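TIR domain-containing adapter molecule 1 (PDB 4BSX) acts as a signalling adaptor downstream of Toll-like receptors, inducing interferon-beta, and carries an N-terminal helical domain that resembles IFIT proteins. Local coordinates at residues L26-K30 with V50-Q56; W97-R101 with E138-E142. The protein carries 2 engineered substitutions. One frame throughout, in Å; residues are numbered along the deposited sequence.

In the fold
The two contacts illustrate how one all-helical domain uses different chemistry at different degrees of burial. Contact 1 joins helix 23-33 to the C-terminal end of helix 43-53 and is partly buried: leucine and valine side chains pack with the aliphatic part of a lysine, whose ammonium bonds to a glutamine. Contact 2, a surface contact, ties helix 96-108 to helix 136-147, and there a carboxylate, a guanidinium and an indole carry the load, with a leucine against the ring face. No helix is shared. The contacts follow one another along the chain and lie on opposite sides of its centre. The centres of contacts 1 and 2 are 24 Å apart.

Contact 1 (L26-K30 with V50-Q56); sequences LLYLK and VLLKLGQ
Lys30 swings CG opposite its backbone nitrogen (chi1 161°) and runs extended beyond it to Gln56, while Val50, with CG1 likewise opposite its own nitrogen (chi1 162°), turns that methyl against helix 23-33. The motif is a helix pair, 23-33 against the last turns of 43-53, in the TRIF N-terminal domain, related in structure to the TPR-containing IFIT proteins. Val50 straddles the nearest backbone: CG1 lies 3.4 Å from Leu26 O and also meets the CB of Lys30, whereas CG2 rests on the CB of Leu29. One turn after Val50, Leu54 meets Leu26; the two lie alongside one another, pointing opposite ways, with Leu26 CB 3.8 Å from Leu54 CG. The CD1 branch of Leu54 reaches Lys30 CB as well. Leu18 of helix 11-19 packs on both Leu26 and Val50 and so covers this apolar patch. Helix 43-53 closes in a Schellman motif at Gly55, whose positive phi (86°) turns the chain and lets Gln56 N bond back to Leu51 O at 2.8 Å. Gln56 then occupies the N-cap position of helix 57-65. On its way there the aliphatic part of Lys30 passes across Leu51, with CG 4.0 Å from Leu51 CD2. The ammonium ends in the carbonyl plane of the Gln56 amide, where NZ donates to a lone pair of OE1 at 2.7 Å.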
loop_
_atom_site.group_PDB
_atom_site.type_symbol
_atom_site.label_atom_id
_atom_site.label_comp_id
_atom_site.label_asym_id
_atom_site.label_seq_id
_atom_site.Cartn_x
_atom_site.Cartn_y
_atom_site.Cartn_z
ATOM N N LEU A 26 15.799 -2.494 -0.636
ATOM C CA LEU A 26 14.937 -2.424 0.538
ATOM C C LEU A 26 15.487 -1.514 1.649
ATOM O O LEU A 26 14.769 -0.716 2.231
ATOM C CB LEU A 26 14.674 -3.810 1.099
ATOM C CG LEU A 26 13.853 -4.757 0.214
ATOM C CD1 LEU A 26 13.689 -6.081 0.946
ATOM C CD2 LEU A 26 12.509 -4.154 -0.150
ATOM N N LEU A 27 16.765 -1.658 1.959
ATOM C CA LEU A 27 17.437 -0.734 2.860
ATOM C C LEU A 27 17.255 0.736 2.411
ATOM O O LEU A 27 16.887 1.579 3.215
ATOM C CB LEU A 27 18.930 -1.095 3.007
ATOM C CG LEU A 27 19.143 -2.358 3.873
ATOM C CD1 LEU A 27 20.516 -2.953 3.739
ATOM C CD2 LEU A 27 18.818 -2.067 5.366
ATOM N N TYR A 28 17.460 1.003 1.130
ATOM C CA TYR A 28 17.169 2.296 0.535
ATOM C C TYR A 28 15.744 2.749 0.833
ATOM O O TYR A 28 15.554 3.846 1.333
ATOM C CB TYR A 28 17.377 2.244 -0.975
ATOM C CG TYR A 28 16.930 3.509 -1.676
ATOM C CD1 TYR A 28 17.585 4.739 -1.440
ATOM C CD2 TYR A 28 15.837 3.500 -2.561
ATOM C CE1 TYR A 28 17.162 5.937 -2.086
ATOM C CE2 TYR A 28 15.402 4.704 -3.216
ATOM C CZ TYR A 28 16.072 5.888 -2.970
ATOM O OH TYR A 28 15.644 7.016 -3.615
ATOM N N LEU A 29 14.738 1.891 0.583
ATOM C CA LEU A 29 13.341 2.256 0.873
ATOM C C LEU A 29 13.059 2.451 2.366
ATOM O O LEU A 29 12.366 3.406 2.768
ATOM C CB LEU A 29 12.380 1.263 0.253
ATOM C CG LEU A 29 12.494 1.328 -1.276
ATOM C CD1 LEU A 29 11.658 0.266 -2.003
ATOM C CD2 LEU A 29 12.069 2.702 -1.782
ATOM N N LYS A 30 13.614 1.584 3.191
ATOM C CA LYS A 30 13.462 1.731 4.636
ATOM C C LYS A 30 13.992 3.119 5.098
ATOM O O LYS A 30 13.369 3.798 5.924
ATOM C CB LYS A 30 14.217 0.590 5.357
ATOM C CG LYS A 30 14.519 0.869 6.830
ATOM C CD LYS A 30 15.480 -0.165 7.483
ATOM C CE LYS A 30 15.707 0.200 8.974
ATOM N NZ LYS A 30 16.535 -0.780 9.709
ATOM N N VAL A 50 8.039 -2.806 3.820
ATOM C CA VAL A 50 9.504 -2.875 3.559
ATOM C C VAL A 50 10.222 -3.510 4.726
ATOM O O VAL A 50 10.994 -4.406 4.546
ATOM C CB VAL A 50 10.092 -1.486 3.256
ATOM C CG1 VAL A 50 11.637 -1.488 3.435
ATOM C CG2 VAL A 50 9.714 -1.109 1.850
ATOM N N LEU A 51 9.919 -3.058 5.937
ATOM C CA LEU A 51 10.490 -3.637 7.150
ATOM C C LEU A 51 10.154 -5.135 7.304
ATOM O O LEU A 51 10.985 -5.958 7.716
ATOM C CB LEU A 51 9.946 -2.868 8.353
ATOM C CG LEU A 51 10.438 -1.445 8.445
ATOM C CD1 LEU A 51 9.661 -0.657 9.506
ATOM C CD2 LEU A 51 11.913 -1.466 8.761
ATOM N N LEU A 52 8.911 -5.485 6.999
ATOM C CA LEU A 52 8.478 -6.877 7.054
ATOM C C LEU A 52 9.249 -7.739 6.068
ATOM O O LEU A 52 9.643 -8.853 6.407
ATOM C CB LEU A 52 6.977 -6.983 6.746
ATOM C CG LEU A 52 6.011 -6.463 7.808
ATOM C CD1 LEU A 52 4.593 -6.568 7.312
ATOM C CD2 LEU A 52 6.223 -7.238 9.098
ATOM N N LYS A 53 9.439 -7.240 4.844
ATOM C CA LYS A 53 10.221 -7.967 3.834
ATOM C C LYS A 53 11.742 -8.037 4.155
ATOM O O LYS A 53 12.479 -8.869 3.625
ATOM C CB LYS A 53 9.990 -7.334 2.450
ATOM C CG LYS A 53 10.273 -8.323 1.286
ATOM C CD LYS A 53 9.147 -9.437 1.220
ATOM C CE LYS A 53 9.528 -10.613 0.297
ATOM N NZ LYS A 53 8.735 -11.864 0.535
ATOM N N LEU A 54 12.206 -7.148 5.024
ATOM C CA LEU A 54 13.599 -7.194 5.494
ATOM C C LEU A 54 13.722 -8.099 6.706
ATOM O O LEU A 54 14.801 -8.268 7.245
ATOM C CB LEU A 54 14.113 -5.788 5.876
ATOM C CG LEU A 54 14.720 -4.971 4.731
ATOM C CD1 LEU A 54 14.723 -3.500 5.018
ATOM C CD2 LEU A 54 16.143 -5.434 4.438
ATOM N N GLY A 55 12.615 -8.658 7.182
ATOM C CA GLY A 55 12.702 -9.493 8.368
ATOM C C GLY A 55 12.621 -8.718 9.673
ATOM O O GLY A 55 12.673 -9.314 10.747
ATOM N N GLN A 56 12.463 -7.399 9.585
ATOM C CA GLN A 56 12.429 -6.551 10.775
ATOM C C GLN A 56 10.985 -6.348 11.255
ATOM O O GLN A 56 10.391 -5.265 11.105
ATOM C CB GLN A 56 13.130 -5.214 10.493
ATOM C CG GLN A 56 14.604 -5.401 10.122
ATOM C CD GLN A 56 15.274 -4.145 9.550
ATOM O OE1 GLN A 56 15.178 -3.047 10.112
ATOM N NE2 GLN A 56 15.959 -4.317 8.420
#

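Contact 2 (W97-R101 with E138-E142); sequences WAVAR and ELQDE
Glu142 OE2 is gripped by two donors from helix 96-108, the indole NE1 of Trp97 at 3.1 Å and Arg101 NE at 3.0 Å, and Tyr121 OH on helix 114-130 also bonds to it. Arg101 comes side-on: NE meets the syn lone pair of OE2, and NH2 donates to the syn lone pair of OE1 at 2.9 Å, nearly straight at 170°. Guanidinium and carboxylate are almost coplanar in this two-pronged salt bridge. The indole N-H arrives differently, from above the carboxylate plane, although the acceptor lies in the plane of the ring; a weak second bond runs to OE1. Trp97 is placed for this by its first torsion, which sets CG opposite the backbone nitrogen (chi1 -165°) and sends the ring across to helix 136-147. Over one face sits Leu139, its CD1 in a CH-pi contact 3.5 Å from the centroid of the five-membered ring. Leu139 also packs on Ala124 and Leu128, linking the indole to helix 114-130. At the ring's far edge CH2 lies 3.8 Å from Glu138 CG, while the Glu138 carboxylate pairs with Arg135. An alanine in place of Trp97, without the indole N-H and ring face, would probably leave Glu142 held by fewer bonds and open a gap beside Leu139 CD1.

Helices 96-108 and 136-147 run nearly parallel here, the axes of segments 97-101 and 138-142 lying 12.1 Å apart, so long side chains must span the distance. Held by the coplanar pairing, the indole N-H from above its plane and Tyr121, the carboxylate probably has little freedom to rotate, and the converging donors would probably favour its charged form.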
loop_
_atom_site.group_PDB
_atom_site.type_symbol
_atom_site.label_atom_id
_atom_site.label_comp_id
_atom_site.label_asym_id
_atom_site.label_seq_id
_atom_site.Cartn_x
_atom_site.Cartn_y
_atom_site.Cartn_z
ATOM N N TRP A 97 -7.645 0.908 -3.046
ATOM C CA TRP A 97 -7.166 2.287 -3.091
ATOM C C TRP A 97 -5.752 2.306 -2.502
ATOM O O TRP A 97 -4.830 2.880 -3.054
ATOM C CB TRP A 97 -8.107 3.222 -2.308
ATOM C CG TRP A 97 -7.905 4.717 -2.582
ATOM C CD1 TRP A 97 -6.819 5.313 -3.156
ATOM C CD2 TRP A 97 -8.836 5.776 -2.301
ATOM N NE1 TRP A 97 -7.012 6.678 -3.247
ATOM C CE2 TRP A 97 -8.240 6.986 -2.726
ATOM C CE3 TRP A 97 -10.116 5.818 -1.731
ATOM C CZ2 TRP A 97 -8.882 8.230 -2.592
ATOM C CZ3 TRP A 97 -10.743 7.049 -1.582
ATOM C CH2 TRP A 97 -10.132 8.236 -2.024
ATOM N N ALA A 98 -5.620 1.670 -1.353
ATOM C CA ALA A 98 -4.341 1.457 -0.727
ATOM C C ALA A 98 -3.389 0.788 -1.706
ATOM O O ALA A 98 -2.242 1.194 -1.872
ATOM C CB ALA A 98 -4.527 0.588 0.503
ATOM N N VAL A 99 -3.867 -0.250 -2.373
ATOM C CA VAL A 99 -3.031 -0.948 -3.343
ATOM C C VAL A 99 -2.607 -0.000 -4.485
ATOM O O VAL A 99 -1.421 0.048 -4.822
ATOM C CB VAL A 99 -3.677 -2.274 -3.818
ATOM C CG1 VAL A 99 -3.001 -2.815 -5.085
ATOM C CG2 VAL A 99 -3.616 -3.325 -2.698
ATOM N N ALA A 100 -3.541 0.751 -5.073
ATOM C CA ALA A 100 -3.182 1.808 -6.052
ATOM C C ALA A 100 -2.048 2.782 -5.567
ATOM O O ALA A 100 -1.113 3.119 -6.303
ATOM C CB ALA A 100 -4.439 2.616 -6.405
ATOM N N ARG A 101 -2.168 3.233 -4.319
ATOM C CA ARG A 101 -1.227 4.146 -3.729
ATOM C C ARG A 101 0.187 3.470 -3.594
ATOM O O ARG A 101 1.235 4.021 -3.988
ATOM C CB ARG A 101 -1.802 4.592 -2.395
ATOM C CG ARG A 101 -2.802 5.739 -2.544
ATOM C CD ARG A 101 -3.401 6.249 -1.217
ATOM N NE ARG A 101 -4.276 7.399 -1.492
ATOM C CZ ARG A 101 -4.941 8.090 -0.570
ATOM N NH1 ARG A 101 -4.835 7.759 0.710
ATOM N NH2 ARG A 101 -5.720 9.119 -0.930
ATOM N N GLU A 138 -12.956 12.070 -5.497
ATOM C CA GLU A 138 -11.637 12.186 -4.891
ATOM C C GLU A 138 -10.627 11.240 -5.498
ATOM O O GLU A 138 -9.506 11.653 -5.844
ATOM C CB GLU A 138 -11.727 11.930 -3.380
ATOM C CG GLU A 138 -10.369 11.938 -2.717
ATOM C CD GLU A 138 -10.479 11.896 -1.218
ATOM O OE1 GLU A 138 -11.617 11.903 -0.730
ATOM O OE2 GLU A 138 -9.435 11.874 -0.536
ATOM N N LEU A 139 -11.029 9.971 -5.607
ATOM C CA LEU A 139 -10.158 8.913 -6.099
ATOM C C LEU A 139 -9.824 9.102 -7.572
ATOM O O LEU A 139 -8.657 8.895 -7.994
ATOM C CB LEU A 139 -10.818 7.553 -5.887
ATOM C CG LEU A 139 -10.180 6.357 -6.621
ATOM C CD1 LEU A 139 -8.742 6.168 -6.189
ATOM C CD2 LEU A 139 -10.953 5.137 -6.333
ATOM N N GLN A 140 -10.851 9.492 -8.335
ATOM C CA GLN A 140 -10.747 9.726 -9.760
ATOM C C GLN A 140 -9.810 10.895 -9.986
ATOM O O GLN A 140 -9.020 10.859 -10.929
ATOM C CB GLN A 140 -12.113 10.074 -10.362
ATOM C CG GLN A 140 -13.082 8.903 -10.585
ATOM C CD GLN A 140 -14.508 9.414 -10.945
ATOM O OE1 GLN A 140 -14.886 10.534 -10.586
ATOM N NE2 GLN A 140 -15.283 8.600 -11.639
ATOM N N ASP A 141 -9.908 11.934 -9.145
ATOM C CA ASP A 141 -8.978 13.080 -9.210
ATOM C C ASP A 141 -7.549 12.606 -8.997
ATOM O O ASP A 141 -6.647 12.868 -9.815
ATOM C CB ASP A 141 -9.326 14.141 -8.165
ATOM C CG ASP A 141 -10.563 14.945 -8.531
ATOM O OD1 ASP A 141 -10.886 14.985 -9.750
ATOM O OD2 ASP A 141 -11.200 15.525 -7.597
ATOM N N GLU A 142 -7.341 11.901 -7.892
ATOM C CA GLU A 142 -6.047 11.250 -7.621
ATOM C C GLU A 142 -5.592 10.322 -8.753
ATOM O O GLU A 142 -4.451 10.314 -9.163
ATOM C CB GLU A 142 -6.130 10.481 -6.305
ATOM C CG GLU A 142 -4.936 9.613 -6.027
ATOM C CD GLU A 142 -5.020 9.007 -4.659
ATOM O OE1 GLU A 142 -5.691 9.657 -3.823
ATOM O OE2 GLU A 142 -4.438 7.889 -4.447
#